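Local coordinates for protein KLLA0F12672p (Kluyveromyces lactis, PDB 4M3O) that probably dephosphorylates the C-terminal repeat domain of RNA polymerase II as an Rtr1/RPAP2-family phosphatase, this chain being its zinc-binding N-terminal part, at residues L38-D42 with E67-R73. Residues are numbered along the deposited sequence; the frame is centred on the assembly and turned at random.
Sequences LITKD and ERNLVKR
Two helix C-termini, those of helices 24-40 and 58-70, are tied together beside the zinc site of the Rtr1 N-terminal domain by a salt-bridge network in which Arg68 and Arg73 converge on Asp42. A single carboxylate oxygen does the work. Arg68 grips it end-on: NH1 uses the anti lone pair of Asp42 OD1 and NH2 comes from above the carboxylate plane, both at 3.1 Å; the two flat groups stand 72° apart. Arg73 NE reaches Asp42 OD1 at 3.1 Å on the syn side, 24° out of the carboxylate plane, and Arg73 NH2 adds a weak bond. The bend of Arg68 at chi3 (62°) swings its guanidinium across the C-terminal end of helix 24-40, where Arg68 NH1 also donates to Leu38 O at 2.8 Å, in the guanidinium plane. Alongside, Ile39 CG2 packs 3.9 Å from Arg68 CG. A Schellman motif with Lys72 at C-prime ends helix 58-70 and leads into Arg73 and zinc ligand Cys74, whose carbonyl receives Arg68 NE. A leucine in place of Arg68 would probably leave Leu38 O and Cys74 O without these donors and Asp42 with Arg73 alone of the two arginines. Two cations round one buried carboxylate should favour its ionised form, probably helping hold the two helix ends together.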
loop_
_atom_site.group_PDB
_atom_site.type_symbol
_atom_site.label_atom_id
_atom_site.label_comp_id
_atom_site.label_asym_id
_atom_site.label_seq_id
_atom_site.Cartn_x
_atom_site.Cartn_y
_atom_site.Cartn_z
ATOM N N LEU A 38 3.275 3.326 5.633
ATOM C CA LEU A 38 1.820 3.388 5.299
ATOM C C LEU A 38 0.874 2.974 6.434
ATOM O O LEU A 38 -0.338 2.971 6.264
ATOM C CB LEU A 38 1.544 2.560 4.043
ATOM C CG LEU A 38 2.351 3.058 2.823
ATOM C CD1 LEU A 38 2.174 2.193 1.606
ATOM C CD2 LEU A 38 2.005 4.506 2.528
ATOM N N ILE A 39 1.423 2.619 7.586
ATOM C CA ILE A 39 0.595 2.444 8.798
ATOM C C ILE A 39 0.671 3.622 9.780
ATOM O O ILE A 39 -0.252 3.808 10.593
ATOM C CB ILE A 39 0.918 1.135 9.535
ATOM C CG1 ILE A 39 2.299 1.236 10.177
ATOM C CG2 ILE A 39 0.787 -0.016 8.550
ATOM C CD1 ILE A 39 2.285 0.917 11.660
ATOM N N THR A 40 1.759 4.401 9.695
ATOM C CA THR A 40 1.944 5.619 10.467
ATOM C C THR A 40 1.207 6.750 9.801
ATOM O O THR A 40 0.687 7.608 10.505
ATOM C CB THR A 40 3.434 5.975 10.636
ATOM O OG1 THR A 40 4.117 5.867 9.379
ATOM C CG2 THR A 40 4.047 5.003 11.547
ATOM N N LYS A 41 1.115 6.711 8.460
ATOM C CA LYS A 41 0.506 7.782 7.643
ATOM C C LYS A 41 -0.422 7.200 6.581
ATOM O O LYS A 41 -0.316 6.002 6.256
ATOM C CB LYS A 41 1.590 8.557 6.889
ATOM C CG LYS A 41 2.547 9.265 7.809
ATOM C CD LYS A 41 3.713 9.875 7.058
ATOM C CE LYS A 41 4.496 10.777 8.016
ATOM N NZ LYS A 41 5.421 11.680 7.288
ATOM N N ASP A 42 -1.303 8.047 6.038
ATOM C CA ASP A 42 -2.217 7.651 4.976
ATOM C C ASP A 42 -1.665 8.247 3.724
ATOM O O ASP A 42 -0.889 9.188 3.795
ATOM C CB ASP A 42 -3.628 8.121 5.258
ATOM C CG ASP A 42 -4.114 7.692 6.663
ATOM O OD1 ASP A 42 -3.838 6.548 7.093
ATOM O OD2 ASP A 42 -4.797 8.498 7.333
ATOM N N GLU A 67 -2.270 -4.843 9.010
ATOM C CA GLU A 67 -1.447 -3.987 9.875
ATOM C C GLU A 67 -2.106 -2.629 10.093
ATOM O O GLU A 67 -2.079 -2.099 11.216
ATOM C CB GLU A 67 -0.072 -3.822 9.251
ATOM C CG GLU A 67 1.121 -3.875 10.141
ATOM C CD GLU A 67 1.177 -5.140 10.922
ATOM O OE1 GLU A 67 1.115 -5.023 12.146
ATOM O OE2 GLU A 67 1.256 -6.218 10.305
ATOM N N ARG A 68 -2.772 -2.090 9.067
ATOM C CA ARG A 68 -3.480 -0.812 9.266
ATOM C C ARG A 68 -4.662 -0.954 10.234
ATOM O O ARG A 68 -4.917 -0.072 11.108
ATOM C CB ARG A 68 -3.934 -0.192 7.940
ATOM C CG ARG A 68 -2.828 0.541 7.164
ATOM C CD ARG A 68 -3.307 0.981 5.802
ATOM N NE ARG A 68 -4.412 1.926 5.842
ATOM C CZ ARG A 68 -4.248 3.238 5.972
ATOM N NH1 ARG A 68 -3.009 3.738 6.108
ATOM N NH2 ARG A 68 -5.329 4.043 5.995
ATOM N N ASN A 69 -5.394 -2.049 10.089
ATOM C CA ASN A 69 -6.479 -2.309 11.014
ATOM C C ASN A 69 -6.011 -2.439 12.527
ATOM O O ASN A 69 -6.669 -1.949 13.421
ATOM C CB ASN A 69 -7.224 -3.574 10.580
ATOM C CG ASN A 69 -7.996 -3.401 9.280
ATOM O OD1 ASN A 69 -8.196 -2.278 8.756
ATOM N ND2 ASN A 69 -8.429 -4.517 8.753
ATOM N N LEU A 70 -4.871 -3.064 12.752
ATOM C CA LEU A 70 -4.283 -3.208 14.108
ATOM C C LEU A 70 -3.938 -1.889 14.751
ATOM O O LEU A 70 -3.793 -1.848 15.944
ATOM C CB LEU A 70 -3.002 -4.041 14.096
ATOM C CG LEU A 70 -3.177 -5.485 13.652
ATOM C CD1 LEU A 70 -1.809 -6.105 13.473
ATOM C CD2 LEU A 70 -3.929 -6.232 14.734
ATOM N N VAL A 71 -3.757 -0.833 13.961
ATOM C CA VAL A 71 -3.585 0.522 14.526
ATOM C C VAL A 71 -4.864 1.383 14.285
ATOM O O VAL A 71 -4.864 2.615 14.267
ATOM C CB VAL A 71 -2.308 1.157 13.969
ATOM C CG1 VAL A 71 -2.000 2.482 14.652
ATOM C CG2 VAL A 71 -1.125 0.195 14.138
ATOM N N LYS A 72 -5.962 0.692 14.142
ATOM C CA LYS A 72 -7.263 1.302 13.950
ATOM C C LYS A 72 -7.387 2.214 12.719
ATOM O O LYS A 72 -8.105 3.205 12.720
ATOM C CB LYS A 72 -7.751 1.971 15.224
ATOM C CG LYS A 72 -7.830 0.965 16.371
ATOM C CD LYS A 72 -8.297 1.628 17.648
ATOM C CE LYS A 72 -7.888 0.799 18.858
ATOM N NZ LYS A 72 -8.233 1.599 20.053
ATOM N N ARG A 73 -6.798 1.789 11.615
ATOM C CA ARG A 73 -7.063 2.547 10.351
ATOM C C ARG A 73 -7.826 1.698 9.359
ATOM O O ARG A 73 -7.582 0.448 9.236
ATOM C CB ARG A 73 -5.756 3.082 9.811
ATOM C CG ARG A 73 -5.300 4.279 10.650
ATOM C CD ARG A 73 -3.812 4.398 10.842
ATOM N NE ARG A 73 -3.289 5.412 9.952
ATOM C CZ ARG A 73 -2.555 6.460 10.292
ATOM N NH1 ARG A 73 -2.156 6.683 11.538
ATOM N NH2 ARG A 73 -2.171 7.282 9.340
#